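Local coordinates for aminotransferase (Streptomyces pactum, PDB 4ZM4), which belongs to the class-III family of fold type I aminotransferases and binds pyridoxal-5'-phosphate where its two subunits meet, at residues 76-81 against 325-330; 144-149 against 231-236; 288-293 against 305-310; 401-406 against 411-416. The protein carries 1 engineered substitution. One frame throughout, in Å; residues are numbered along the deposited sequence.

Contact 1 of 4, residues 76-81 against 325-330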
loop_
_atom_site.group_PDB
_atom_site.type_symbol
_atom_site.label_atom_id
_atom_site.label_comp_id
_atom_site.label_asym_id
_atom_site.label_seq_id
_atom_site.Cartn_x
_atom_site.Cartn_y
_atom_site.Cartn_z
ATOM N N ASP B 76 10.129 -7.994 17.460
ATOM C CA ASP B 76 11.596 -7.976 17.402
ATOM C C ASP B 76 12.045 -6.605 17.874
ATOM O O ASP B 76 11.860 -5.619 17.151
ATOM C CB ASP B 76 12.062 -8.272 15.958
ATOM C CG ASP B 76 13.572 -8.509 15.835
ATOM O OD1 ASP B 76 14.066 -8.644 14.698
ATOM O OD2 ASP B 76 14.288 -8.568 16.846
ATOM N N ARG B 77 12.628 -6.528 19.070
ATOM C CA ARG B 77 12.974 -5.243 19.686
ATOM C C ARG B 77 14.028 -4.423 18.930
ATOM O O ARG B 77 13.919 -3.198 18.831
ATOM C CB ARG B 77 13.341 -5.421 21.170
ATOM C CG ARG B 77 12.095 -5.556 22.053
ATOM C CD ARG B 77 12.365 -5.565 23.567
ATOM N NE ARG B 77 12.568 -4.211 24.113
ATOM C CZ ARG B 77 11.598 -3.312 24.321
ATOM N NH1 ARG B 77 10.326 -3.573 24.004
ATOM N NH2 ARG B 77 11.906 -2.125 24.832
ATOM N N GLU B 78 15.026 -5.093 18.377
ATOM C CA GLU B 78 16.051 -4.433 17.586
ATOM C C GLU B 78 15.477 -3.651 16.430
ATOM O O GLU B 78 16.109 -2.720 15.946
ATOM C CB GLU B 78 17.063 -5.446 17.050
ATOM C CG GLU B 78 17.945 -6.055 18.120
ATOM C CD GLU B 78 18.740 -7.223 17.597
ATOM O OE1 GLU B 78 18.135 -8.307 17.415
ATOM O OE2 GLU B 78 19.965 -7.073 17.365
ATOM N N VAL B 79 14.287 -4.018 15.988
ATOM C CA VAL B 79 13.619 -3.311 14.915
ATOM C C VAL B 79 12.498 -2.392 15.427
ATOM O O VAL B 79 12.333 -1.295 14.907
ATOM C CB VAL B 79 13.106 -4.329 13.861
ATOM C CG1 VAL B 79 12.311 -3.662 12.745
ATOM C CG2 VAL B 79 14.291 -5.114 13.276
ATOM N N LEU B 80 11.700 -2.842 16.393
ATOM C CA LEU B 80 10.756 -1.938 17.104
ATOM C C LEU B 80 11.452 -0.652 17.454
ATOM O O LEU B 80 10.980 0.420 17.102
ATOM C CB LEU B 80 10.187 -2.568 18.411
ATOM C CG LEU B 80 10.057 -1.778 19.765
ATOM C CD1 LEU B 80 8.955 -0.715 19.834
ATOM C CD2 LEU B 80 9.869 -2.712 20.946
ATOM N N ASP B 81 12.569 -0.769 18.168
ATOM C CA ASP B 81 13.216 0.383 18.777
ATOM C C ASP B 81 13.656 1.397 17.753
ATOM O O ASP B 81 13.522 2.595 17.970
ATOM C CB ASP B 81 14.439 -0.042 19.597
ATOM C CG ASP B 81 14.070 -0.791 20.873
ATOM O OD1 ASP B 81 12.881 -0.780 21.279
ATOM O OD2 ASP B 81 14.999 -1.375 21.478
ATOM N N LEU B 325 17.477 -4.946 7.532
ATOM C CA LEU B 325 18.538 -5.420 6.644
ATOM C C LEU B 325 19.920 -5.253 7.313
ATOM O O LEU B 325 20.810 -6.067 7.078
ATOM C CB LEU B 325 18.479 -4.727 5.292
ATOM C CG LEU B 325 17.247 -4.964 4.415
ATOM C CD1 LEU B 325 17.421 -4.390 3.019
ATOM C CD2 LEU B 325 16.919 -6.443 4.322
ATOM N N GLY B 326 20.082 -4.224 8.150
ATOM C CA GLY B 326 21.273 -4.075 8.978
ATOM C C GLY B 326 21.480 -5.239 9.907
ATOM O O GLY B 326 22.568 -5.830 9.950
ATOM N N LYS B 327 20.416 -5.633 10.594
ATOM C CA LYS B 327 20.454 -6.838 11.437
ATOM C C LYS B 327 20.823 -8.118 10.675
ATOM O O LYS B 327 21.699 -8.875 11.125
ATOM C CB LYS B 327 19.118 -7.062 12.134
ATOM C CG LYS B 327 19.052 -8.324 12.957
ATOM C CD LYS B 327 17.887 -8.295 13.925
ATOM C CE LYS B 327 17.768 -9.607 14.663
ATOM N NZ LYS B 327 16.569 -9.573 15.546
ATOM N N ILE B 328 20.156 -8.361 9.547
ATOM C CA ILE B 328 20.433 -9.562 8.726
ATOM C C ILE B 328 21.904 -9.603 8.235
ATOM O O ILE B 328 22.576 -10.643 8.258
ATOM C CB ILE B 328 19.498 -9.626 7.509
ATOM C CG1 ILE B 328 18.075 -9.956 7.957
ATOM C CG2 ILE B 328 19.994 -10.650 6.483
ATOM C CD1 ILE B 328 17.038 -9.818 6.854
ATOM N N ARG B 329 22.377 -8.446 7.800
ATOM C CA ARG B 329 23.748 -8.296 7.318
ATOM C C ARG B 329 24.763 -8.628 8.407
ATOM O O ARG B 329 25.805 -9.215 8.120
ATOM C CB ARG B 329 23.949 -6.873 6.834
ATOM C CG ARG B 329 25.317 -6.549 6.239
ATOM C CD ARG B 329 25.368 -5.024 6.361
ATOM N NE ARG B 329 26.107 -4.135 5.517
ATOM C CZ ARG B 329 26.235 -2.828 5.759
ATOM N NH1 ARG B 329 25.752 -2.289 6.868
ATOM N NH2 ARG B 329 26.918 -2.051 4.897
ATOM N N SER B 330 24.439 -8.288 9.651
ATOM C CA SER B 330 25.354 -8.498 10.767
ATOM C C SER B 330 25.413 -9.949 11.225
ATOM O O SER B 330 26.184 -10.289 12.098
ATOM C CB SER B 330 24.958 -7.586 11.938
ATOM O OG SER B 330 23.746 -8.012 12.531
#
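K327 reaches across from the end of helix 315-329 and sets its ammonium group between the carboxylates of D76 and E78, at the start of helix 77-89. The two backbones stay well apart, the nearest CA atoms (E78 and K327) being 7.9 Å from each other, and a long side chain is what spans the gap. With CG anti to the backbone N (chi1 177°) and the rest of the chain extended, lysine spends its full length on the crossing. NZ of K327 lies 2.8 Å from OD1 of D76, on its syn lone pair, and equally close to OD2, the two side chains coming from opposite directions. E78 instead crosses the lysine at about a right angle, and its OE1 takes NZ at 2.7 Å from above the carboxylate plane. F72 adds a cation-pi contact with the same lysine.

This close ionic knot contrasts with an exposed, loose pair on helix 77-89. R77 NH2 and D81 OD1 are 3.9 Å apart and charge alone acts, because the oxygen lies well out of the guanidinium plane; R77 also touches A88 of the second subunit. Farther round helix 315-329, I328 turns to L71, F72 and V280, while L325 packs on helix 98-110.

Two acids at the beginning of a helix would probably be favoured by the positive end of its dipole, and one lysine shared between them should ease their mutual repulsion. The contact is therefore an electrostatic link between two helix ends, with little buried apolar surface behind it.

Contact 2 of 4, residues 144-149 against 231-236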
loop_
_atom_site.group_PDB
_atom_site.type_symbol
_atom_site.label_atom_id
_atom_site.label_comp_id
_atom_site.label_asym_id
_atom_site.label_seq_id
_atom_site.Cartn_x
_atom_site.Cartn_y
_atom_site.Cartn_z
ATOM N N VAL B 144 3.521 -12.007 -19.217
ATOM C CA VAL B 144 3.353 -13.438 -19.014
ATOM C C VAL B 144 3.383 -13.757 -17.516
ATOM O O VAL B 144 4.248 -13.240 -16.778
ATOM C CB VAL B 144 4.473 -14.244 -19.691
ATOM C CG1 VAL B 144 4.380 -15.721 -19.321
ATOM C CG2 VAL B 144 4.446 -14.058 -21.222
ATOM N N THR B 145 2.418 -14.566 -17.073
ATOM C CA THR B 145 2.360 -15.043 -15.699
ATOM C C THR B 145 2.329 -16.573 -15.675
ATOM O O THR B 145 2.155 -17.215 -16.715
ATOM C CB THR B 145 1.093 -14.540 -14.999
ATOM O OG1 THR B 145 -0.052 -15.034 -15.686
ATOM C CG2 THR B 145 1.030 -13.057 -14.982
ATOM N N PHE B 146 2.485 -17.152 -14.496
ATOM C CA PHE B 146 2.315 -18.598 -14.344
ATOM C C PHE B 146 1.158 -18.902 -13.401
ATOM O O PHE B 146 0.940 -18.208 -12.417
ATOM C CB PHE B 146 3.619 -19.260 -13.856
ATOM C CG PHE B 146 4.755 -19.139 -14.837
ATOM C CD1 PHE B 146 4.955 -20.099 -15.814
ATOM C CD2 PHE B 146 5.643 -18.066 -14.767
ATOM C CE1 PHE B 146 6.024 -20.011 -16.688
ATOM C CE2 PHE B 146 6.705 -17.959 -15.679
ATOM C CZ PHE B 146 6.899 -18.947 -16.632
ATOM N N GLU B 147 0.484 -20.011 -13.652
ATOM C CA GLU B 147 -0.668 -20.403 -12.878
ATOM C C GLU B 147 -0.321 -20.702 -11.434
ATOM O O GLU B 147 0.573 -21.515 -11.129
ATOM C CB GLU B 147 -1.341 -21.629 -13.487
ATOM C CG GLU B 147 -2.711 -21.872 -12.862
ATOM C CD GLU B 147 -3.427 -23.049 -13.462
ATOM O OE1 GLU B 147 -2.754 -24.058 -13.748
ATOM O OE2 GLU B 147 -4.654 -22.962 -13.624
ATOM N N GLY B 148 -1.072 -20.055 -10.542
ATOM C CA GLY B 148 -0.873 -20.170 -9.089
ATOM C C GLY B 148 0.072 -19.112 -8.530
ATOM O O GLY B 148 0.125 -18.927 -7.334
ATOM N N HIS B 149 0.813 -18.432 -9.405
ATOM C CA HIS B 149 1.754 -17.411 -8.994
ATOM C C HIS B 149 0.975 -16.123 -8.730
ATOM O O HIS B 149 0.185 -15.695 -9.537
ATOM C CB HIS B 149 2.831 -17.166 -10.055
ATOM C CG HIS B 149 3.781 -18.316 -10.218
ATOM N ND1 HIS B 149 5.144 -18.182 -10.152
ATOM C CD2 HIS B 149 3.554 -19.634 -10.436
ATOM C CE1 HIS B 149 5.721 -19.359 -10.312
ATOM N NE2 HIS B 149 4.778 -20.260 -10.487
ATOM N N PRO B 231 14.946 -28.102 -12.172
ATOM C CA PRO B 231 16.317 -27.896 -12.673
ATOM C C PRO B 231 16.328 -27.268 -14.065
ATOM O O PRO B 231 15.679 -27.782 -14.980
ATOM C CB PRO B 231 16.894 -29.318 -12.727
ATOM C CG PRO B 231 16.118 -30.092 -11.697
ATOM C CD PRO B 231 14.727 -29.487 -11.696
ATOM N N GLY B 232 17.018 -26.137 -14.195
ATOM C CA GLY B 232 17.157 -25.422 -15.470
ATOM C C GLY B 232 16.028 -24.477 -15.893
ATOM O O GLY B 232 16.150 -23.806 -16.931
ATOM N N PHE B 233 14.923 -24.430 -15.136
ATOM C CA PHE B 233 13.780 -23.655 -15.576
ATOM C C PHE B 233 14.025 -22.158 -15.504
ATOM O O PHE B 233 13.748 -21.437 -16.465
ATOM C CB PHE B 233 12.522 -24.029 -14.823
ATOM C CG PHE B 233 11.283 -23.517 -15.465
ATOM C CD1 PHE B 233 10.821 -24.083 -16.639
ATOM C CD2 PHE B 233 10.576 -22.452 -14.907
ATOM C CE1 PHE B 233 9.637 -23.636 -17.226
ATOM C CE2 PHE B 233 9.422 -21.984 -15.504
ATOM C CZ PHE B 233 8.948 -22.575 -16.656
ATOM N N LEU B 234 14.540 -21.670 -14.389
ATOM C CA LEU B 234 14.878 -20.248 -14.289
ATOM C C LEU B 234 15.939 -19.863 -15.310
ATOM O O LEU B 234 15.905 -18.760 -15.868
ATOM C CB LEU B 234 15.340 -19.876 -12.884
ATOM C CG LEU B 234 14.289 -20.062 -11.792
ATOM C CD1 LEU B 234 14.892 -19.679 -10.444
ATOM C CD2 LEU B 234 13.034 -19.236 -12.085
ATOM N N GLN B 235 16.897 -20.750 -15.553
ATOM C CA GLN B 235 17.958 -20.478 -16.511
ATOM C C GLN B 235 17.299 -20.278 -17.877
ATOM O O GLN B 235 17.656 -19.360 -18.626
ATOM C CB GLN B 235 18.982 -21.629 -16.541
ATOM C CG GLN B 235 19.832 -21.740 -15.269
ATOM C CD GLN B 235 19.096 -22.276 -14.033
ATOM O OE1 GLN B 235 17.928 -22.720 -14.097
ATOM N NE2 GLN B 235 19.799 -22.293 -12.912
ATOM N N LEU B 236 16.355 -21.161 -18.187
ATOM C CA LEU B 236 15.652 -21.134 -19.449
ATOM C C LEU B 236 14.888 -19.837 -19.605
ATOM O O LEU B 236 14.876 -19.254 -20.699
ATOM C CB LEU B 236 14.699 -22.330 -19.570
ATOM C CG LEU B 236 13.862 -22.401 -20.857
ATOM C CD1 LEU B 236 14.734 -22.488 -22.099
ATOM C CD2 LEU B 236 12.905 -23.591 -20.804
#
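F146 and F233 point at each other from opposite directions, one from strand 142-146 and the other from the first turn of helix 233-244. Their outer ring atoms meet: CE1 of F146 is 3.9 Å from CZ of F233. The ring centres lie 5.9 Å apart and the planes are turned by 68°, so the pair is oblique. From the side of F233 the partner arrives at the ring edge, in plane, whereas F146 receives its neighbour at a slant. For F233, a first torsion of -166° carries CG anti to the backbone N and sends the ring out from the helix toward the strand.

Flat groups continue beyond the pair. CB of F146 sits 3.4 Å above the plane of the H149 ring, offset toward its rim, and both H149 and F233 meet W195. A type II beta turn brings H149 back over F146, closed by H149 N to F146 O at 3.0 Å. G148 suits its third position, where phi is positive. The histidine is also held through ND1 by the backbone N of E218. Large phenyl rings fit this buried site because they can fill the distance between strand and helix, among V215, V217 and L193 on one partner and L201 on the other. Such apolar packing of a helix on the central sheet is the alpha/beta layering of the large domain in fold type I aminotransferases.

Contact 3 of 4, residues 288-293 against 305-310. With PLP (pyridoxal-5'-phosphate), chain G.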
loop_
_atom_site.group_PDB
_atom_site.type_symbol
_atom_site.label_atom_id
_atom_site.label_comp_id
_atom_site.label_asym_id
_atom_site.label_seq_id
_atom_site.Cartn_x
_atom_site.Cartn_y
_atom_site.Cartn_z
ATOM N N ALA B 288 7.538 -1.934 0.627
ATOM C CA ALA B 288 7.932 -2.769 -0.487
ATOM C C ALA B 288 8.851 -1.943 -1.383
ATOM O O ALA B 288 9.015 -0.745 -1.175
ATOM C CB ALA B 288 6.717 -3.205 -1.286
ATOM N N ALA B 289 9.473 -2.598 -2.348
ATOM C CA ALA B 289 10.335 -1.921 -3.304
ATOM C C ALA B 289 10.379 -2.714 -4.593
ATOM O O ALA B 289 10.173 -3.929 -4.603
ATOM C CB ALA B 289 11.761 -1.781 -2.730
ATOM N N PHE B 290 10.754 -2.049 -5.662
ATOM C CA PHE B 290 11.174 -2.769 -6.851
ATOM C C PHE B 290 12.405 -2.097 -7.392
ATOM O O PHE B 290 12.579 -0.889 -7.229
ATOM C CB PHE B 290 10.044 -2.884 -7.898
ATOM C CG PHE B 290 9.648 -1.592 -8.499
ATOM C CD1 PHE B 290 8.854 -0.707 -7.791
ATOM C CD2 PHE B 290 10.056 -1.254 -9.780
ATOM C CE1 PHE B 290 8.483 0.494 -8.351
ATOM C CE2 PHE B 290 9.689 -0.046 -10.329
ATOM C CZ PHE B 290 8.888 0.818 -9.621
ATOM N N GLY B 291 13.271 -2.868 -8.030
ATOM C CA GLY B 291 14.500 -2.306 -8.535
ATOM C C GLY B 291 15.227 -3.230 -9.472
ATOM O O GLY B 291 14.810 -4.358 -9.697
ATOM N N GLY B 292 16.337 -2.730 -10.008
ATOM C CA GLY B 292 17.222 -3.521 -10.866
ATOM C C GLY B 292 18.543 -2.778 -11.065
ATOM O O GLY B 292 18.844 -1.829 -10.332
ATOM N N ARG B 293 19.304 -3.178 -12.080
ATOM C CA ARG B 293 20.525 -2.461 -12.421
ATOM C C ARG B 293 20.164 -1.151 -13.087
ATOM O O ARG B 293 18.984 -0.936 -13.450
ATOM C CB ARG B 293 21.411 -3.313 -13.312
ATOM C CG ARG B 293 22.018 -4.460 -12.542
ATOM C CD ARG B 293 22.960 -5.269 -13.391
ATOM N NE ARG B 293 23.524 -6.412 -12.664
ATOM C CZ ARG B 293 24.525 -6.362 -11.780
ATOM N NH1 ARG B 293 25.103 -5.204 -11.440
ATOM N NH2 ARG B 293 24.945 -7.492 -11.223
ATOM N N ALA B 305 9.254 7.594 -16.533
ATOM C CA ALA B 305 8.280 6.579 -16.123
ATOM C C ALA B 305 7.694 6.924 -14.747
ATOM O O ALA B 305 8.140 7.885 -14.074
ATOM C CB ALA B 305 8.914 5.187 -16.096
ATOM N N HIS B 306 6.685 6.160 -14.342
ATOM C CA HIS B 306 5.859 6.575 -13.231
ATOM C C HIS B 306 5.897 5.631 -12.063
ATOM O O HIS B 306 5.893 4.423 -12.217
ATOM C CB HIS B 306 4.398 6.700 -13.674
ATOM C CG HIS B 306 3.554 7.471 -12.726
ATOM N ND1 HIS B 306 2.753 6.864 -11.783
ATOM C CD2 HIS B 306 3.378 8.806 -12.579
ATOM C CE1 HIS B 306 2.100 7.795 -11.107
ATOM N NE2 HIS B 306 2.477 8.982 -11.563
ATOM N N HIS B 307 5.923 6.237 -10.887
ATOM C CA HIS B 307 5.513 5.571 -9.685
ATOM C C HIS B 307 5.084 6.656 -8.724
ATOM O O HIS B 307 5.518 7.818 -8.851
ATOM C CB HIS B 307 6.655 4.716 -9.101
ATOM C CG HIS B 307 6.261 3.999 -7.848
ATOM N ND1 HIS B 307 5.135 3.208 -7.775
ATOM C CD2 HIS B 307 6.813 3.991 -6.613
ATOM C CE1 HIS B 307 5.040 2.706 -6.564
ATOM N NE2 HIS B 307 6.028 3.185 -5.833
ATOM N N ALA B 308 4.256 6.304 -7.752
ATOM C CA ALA B 308 3.735 7.337 -6.855
ATOM C C ALA B 308 3.298 6.763 -5.517
ATOM O O ALA B 308 3.476 5.572 -5.270
ATOM C CB ALA B 308 2.578 8.077 -7.543
ATOM N N GLY B 309 2.682 7.622 -4.695
ATOM C CA GLY B 309 2.133 7.216 -3.417
ATOM C C GLY B 309 2.732 8.100 -2.346
ATOM O O GLY B 309 3.937 8.094 -2.123
ATOM N N VAL B 310 1.878 8.869 -1.699
ATOM C CA VAL B 310 2.328 9.874 -0.765
ATOM C C VAL B 310 3.198 9.252 0.340
ATOM O O VAL B 310 4.128 9.898 0.814
ATOM C CB VAL B 310 1.104 10.655 -0.172
ATOM C CG1 VAL B 310 0.496 9.911 1.005
ATOM C CG2 VAL B 310 1.506 12.038 0.267
HETATM N N1 PLP G . -6.834 10.636 -3.065
HETATM C C2 PLP G . -6.498 11.926 -2.946
HETATM C C2A PLP G . -7.617 12.898 -2.838
HETATM C C3 PLP G . -5.076 12.354 -2.882
HETATM O O3 PLP G . -4.752 13.674 -2.747
HETATM C C4 PLP G . -4.011 11.306 -2.966
HETATM C C4A PLP G . -2.578 11.724 -3.034
HETATM O O4A PLP G . -2.285 12.926 -3.312
HETATM C C5 PLP G . -4.543 9.908 -3.100
HETATM C C6 PLP G . -5.917 9.672 -3.163
HETATM C C5A PLP G . -3.686 8.680 -3.199
HETATM O O4P PLP G . -3.327 8.148 -1.896
HETATM P P PLP G . -1.805 7.567 -1.812
HETATM O O1P PLP G . -1.850 6.422 -2.853
HETATM O O2P PLP G . -1.618 7.115 -0.382
HETATM O O3P PLP G . -0.872 8.650 -2.303
#
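F290 directs the edge of its ring at a face of H307 in a T-shaped (edge-to-face) pair. The planes stand at 89°, with the centroids 5.5 Å apart, and CE1 of F290 lies 4.1 Å above the imidazole plane, over its centre. The phenylalanine takes the less common first torsion of 67°, which tucks CG between its own backbone N and carbonyl carbon and brings the ring against S129, A130 and L133 of helix 123-138. H307 has CG anti to its backbone N, and its ring is fixed at both nitrogens, ND1 by S129 OG and NE2 by F119 O. Because a carbonyl can only accept, NE2 presumably carries a proton. Histidine suits this place by joining an aromatic face to two polar ends that are satisfied inside the protein.

Strand 288-292 runs antiparallel to both its neighbours, 116-120 and 274-277, and so is the odd strand of the seven-stranded sheet that marks fold type I. The 305-310 segment, by contrast, is a loop along the dimer interface: W153 of the second subunit meets H307 edge-to-face, and S32 of that subunit bonds to A305 O and H307 N.

Farther along the loop, V310 N donates to O3P of pyridoxal-5'-phosphate at 2.8 Å, almost straight at 174°. G309 tolerates positive phi, and its lack of a side chain lets the backbone pass close to the phosphate. The V310 side chain sets CG1 3.8 Å from O2P of the cofactor, lining the phosphate with a methyl group. G123, T124 and N223 of the second subunit bond the same cofactor.

Contact 4 of 4, residues 401-406 against 411-416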
loop_
_atom_site.group_PDB
_atom_site.type_symbol
_atom_site.label_atom_id
_atom_site.label_comp_id
_atom_site.label_asym_id
_atom_site.label_seq_id
_atom_site.Cartn_x
_atom_site.Cartn_y
_atom_site.Cartn_z
ATOM N N ARG B 401 -9.794 -29.913 8.467
ATOM C CA ARG B 401 -10.243 -30.517 9.719
ATOM C C ARG B 401 -9.059 -30.636 10.646
ATOM O O ARG B 401 -9.127 -30.228 11.813
ATOM C CB ARG B 401 -10.884 -31.875 9.431
ATOM C CG ARG B 401 -11.748 -32.454 10.537
ATOM C CD ARG B 401 -12.958 -33.170 9.975
ATOM N NE ARG B 401 -12.751 -34.204 8.988
ATOM C CZ ARG B 401 -12.283 -35.418 9.216
ATOM N NH1 ARG B 401 -11.818 -35.763 10.420
ATOM N NH2 ARG B 401 -12.233 -36.276 8.225
ATOM N N LEU B 402 -7.923 -31.061 10.096
ATOM C CA LEU B 402 -6.653 -31.080 10.848
ATOM C C LEU B 402 -6.261 -29.725 11.442
ATOM O O LEU B 402 -5.767 -29.672 12.570
ATOM C CB LEU B 402 -5.512 -31.591 9.973
ATOM C CG LEU B 402 -4.177 -31.819 10.666
ATOM C CD1 LEU B 402 -4.290 -32.985 11.641
ATOM C CD2 LEU B 402 -3.074 -32.071 9.647
ATOM N N GLN B 403 -6.466 -28.628 10.724
ATOM C CA GLN B 403 -6.009 -27.351 11.273
ATOM C C GLN B 403 -6.906 -26.820 12.398
ATOM O O GLN B 403 -6.392 -26.208 13.323
ATOM C CB GLN B 403 -5.694 -26.272 10.187
ATOM C CG GLN B 403 -6.725 -25.203 9.903
ATOM C CD GLN B 403 -7.017 -24.204 11.007
ATOM O OE1 GLN B 403 -8.161 -24.029 11.340
ATOM N NE2 GLN B 403 -6.029 -23.497 11.487
ATOM N N THR B 404 -8.220 -27.059 12.338
ATOM C CA THR B 404 -9.114 -26.788 13.509
ATOM C C THR B 404 -8.613 -27.530 14.738
ATOM O O THR B 404 -8.561 -26.972 15.837
ATOM C CB THR B 404 -10.578 -27.202 13.221
ATOM O OG1 THR B 404 -11.130 -26.370 12.198
ATOM C CG2 THR B 404 -11.454 -27.101 14.450
ATOM N N LEU B 405 -8.235 -28.798 14.554
ATOM C CA LEU B 405 -7.799 -29.633 15.673
ATOM C C LEU B 405 -6.482 -29.134 16.220
ATOM O O LEU B 405 -6.292 -29.059 17.435
ATOM C CB LEU B 405 -7.700 -31.103 15.240
ATOM C CG LEU B 405 -9.054 -31.823 15.044
ATOM C CD1 LEU B 405 -8.910 -33.066 14.175
ATOM C CD2 LEU B 405 -9.678 -32.159 16.396
ATOM N N ALA B 406 -5.566 -28.800 15.313
ATOM C CA ALA B 406 -4.249 -28.261 15.693
ATOM C C ALA B 406 -4.394 -26.946 16.425
ATOM O O ALA B 406 -3.755 -26.733 17.439
ATOM C CB ALA B 406 -3.368 -28.083 14.453
ATOM N N VAL B 411 -1.644 -24.746 18.121
ATOM C CA VAL B 411 -0.761 -24.533 16.960
ATOM C C VAL B 411 -1.622 -23.995 15.810
ATOM O O VAL B 411 -2.585 -24.646 15.411
ATOM C CB VAL B 411 -0.069 -25.842 16.544
ATOM C CG1 VAL B 411 0.735 -25.675 15.243
ATOM C CG2 VAL B 411 0.837 -26.336 17.662
ATOM N N TYR B 412 -1.267 -22.820 15.282
ATOM C CA TYR B 412 -1.969 -22.257 14.150
ATOM C C TYR B 412 -1.164 -22.367 12.865
ATOM O O TYR B 412 -0.056 -21.843 12.780
ATOM C CB TYR B 412 -2.334 -20.789 14.382
ATOM C CG TYR B 412 -3.033 -20.169 13.202
ATOM C CD1 TYR B 412 -4.358 -20.439 12.940
ATOM C CD2 TYR B 412 -2.353 -19.343 12.305
ATOM C CE1 TYR B 412 -5.019 -19.902 11.839
ATOM C CE2 TYR B 412 -3.001 -18.801 11.191
ATOM C CZ TYR B 412 -4.336 -19.085 10.969
ATOM O OH TYR B 412 -4.991 -18.543 9.885
ATOM N N PHE B 413 -1.776 -22.981 11.847
ATOM C CA PHE B 413 -1.378 -22.795 10.469
ATOM C C PHE B 413 -2.638 -22.503 9.624
ATOM O O PHE B 413 -3.725 -22.734 10.093
ATOM C CB PHE B 413 -0.577 -23.999 9.949
ATOM C CG PHE B 413 -1.248 -25.319 10.142
ATOM C CD1 PHE B 413 -2.120 -25.794 9.192
ATOM C CD2 PHE B 413 -1.021 -26.077 11.263
ATOM C CE1 PHE B 413 -2.757 -27.003 9.364
ATOM C CE2 PHE B 413 -1.642 -27.296 11.434
ATOM C CZ PHE B 413 -2.512 -27.769 10.481
ATOM N N HIS B 414 -2.470 -22.016 8.387
ATOM C CA HIS B 414 -3.603 -21.699 7.500
ATOM C C HIS B 414 -4.333 -23.004 7.090
ATOM O O HIS B 414 -3.686 -23.994 6.782
ATOM C CB HIS B 414 -3.120 -20.964 6.257
ATOM C CG HIS B 414 -4.207 -20.297 5.474
ATOM N ND1 HIS B 414 -5.140 -20.990 4.735
ATOM C CD2 HIS B 414 -4.474 -18.986 5.272
ATOM C CE1 HIS B 414 -5.962 -20.148 4.151
ATOM N NE2 HIS B 414 -5.564 -18.923 4.436
ATOM N N PRO B 415 -5.673 -22.994 7.084
ATOM C CA PRO B 415 -6.442 -24.205 6.779
ATOM C C PRO B 415 -6.315 -24.763 5.373
ATOM O O PRO B 415 -6.621 -25.946 5.178
ATOM C CB PRO B 415 -7.901 -23.798 7.009
ATOM C CG PRO B 415 -7.896 -22.345 7.303
ATOM C CD PRO B 415 -6.510 -21.932 7.664
ATOM N N ASN B 416 -5.922 -23.932 4.417
ATOM C CA ASN B 416 -5.706 -24.362 3.068
ATOM C C ASN B 416 -4.325 -25.010 2.991
ATOM O O ASN B 416 -3.313 -24.399 3.310
ATOM C CB ASN B 416 -5.813 -23.177 2.110
ATOM C CG ASN B 416 -5.729 -23.585 0.656
ATOM O OD1 ASN B 416 -5.208 -24.651 0.307
ATOM N ND2 ASN B 416 -6.251 -22.753 -0.199
HETATM O O HOH W 1 -3.915 -24.795 13.061
#
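One water is gripped by three backbone groups, donating to V411 O at 2.7 Å and to Q403 O at 2.9 Å and accepting from F413 N. Alongside it, Q403 NE2 donates to F413 O over 2.8 Å; the nitrogen lies nearly along the C=O axis (171°), but the bond is bent at the hydrogen (136°), the oxygen lying out of the amide plane. The glutamine chain bends at chi2, which turns the amide toward the backbone carbonyl of F413, while CG runs beside the P415 ring, 3.4 Å from its CB. The Q403 amide plane stands 78° from the Y412 ring. Glutamine suits the spot, offering methylenes to proline and an amide to a carbonyl.

Helix 396-408 turns back onto strand 411-412 in a tight helix-turn-strand unit, and the strand joins the sheet beside 59-62, Y412 pairing with I61 and L63. V411 N bonds to A406 O at 3.0 Å. Small A406 puts its CB 3.6 Å from CE2 of F413; CB of Q403 packs against CE1 of that ring, which also reaches L402 and W421. Y412 OH is hydrogen-bonded to A37 O. The H414 side chain is about 5 Å from the bound P3B.

Contact 1 lies at the surface and relies on charge, whereas contacts 2, 3 and 4 are buried. Contacts 2 and 3 belong to the same seven-stranded sheet, through strands 142-146 and 288-292, and both use aromatic rings: an oblique pair against a helix in contact 2, a T-shaped pair against a loop in contact 3. Their centres are about 24 Å apart. Contact 4 serves a different, four-stranded sheet and mixes apolar packing with backbone bonds and a water; its centre is about 37 Å from that of contact 3, across the chain's centre. Contacts 2 and 3 are both nested in the loop closed by contact 1; of the four, contact 3 alone includes bound pyridoxal-5'-phosphate.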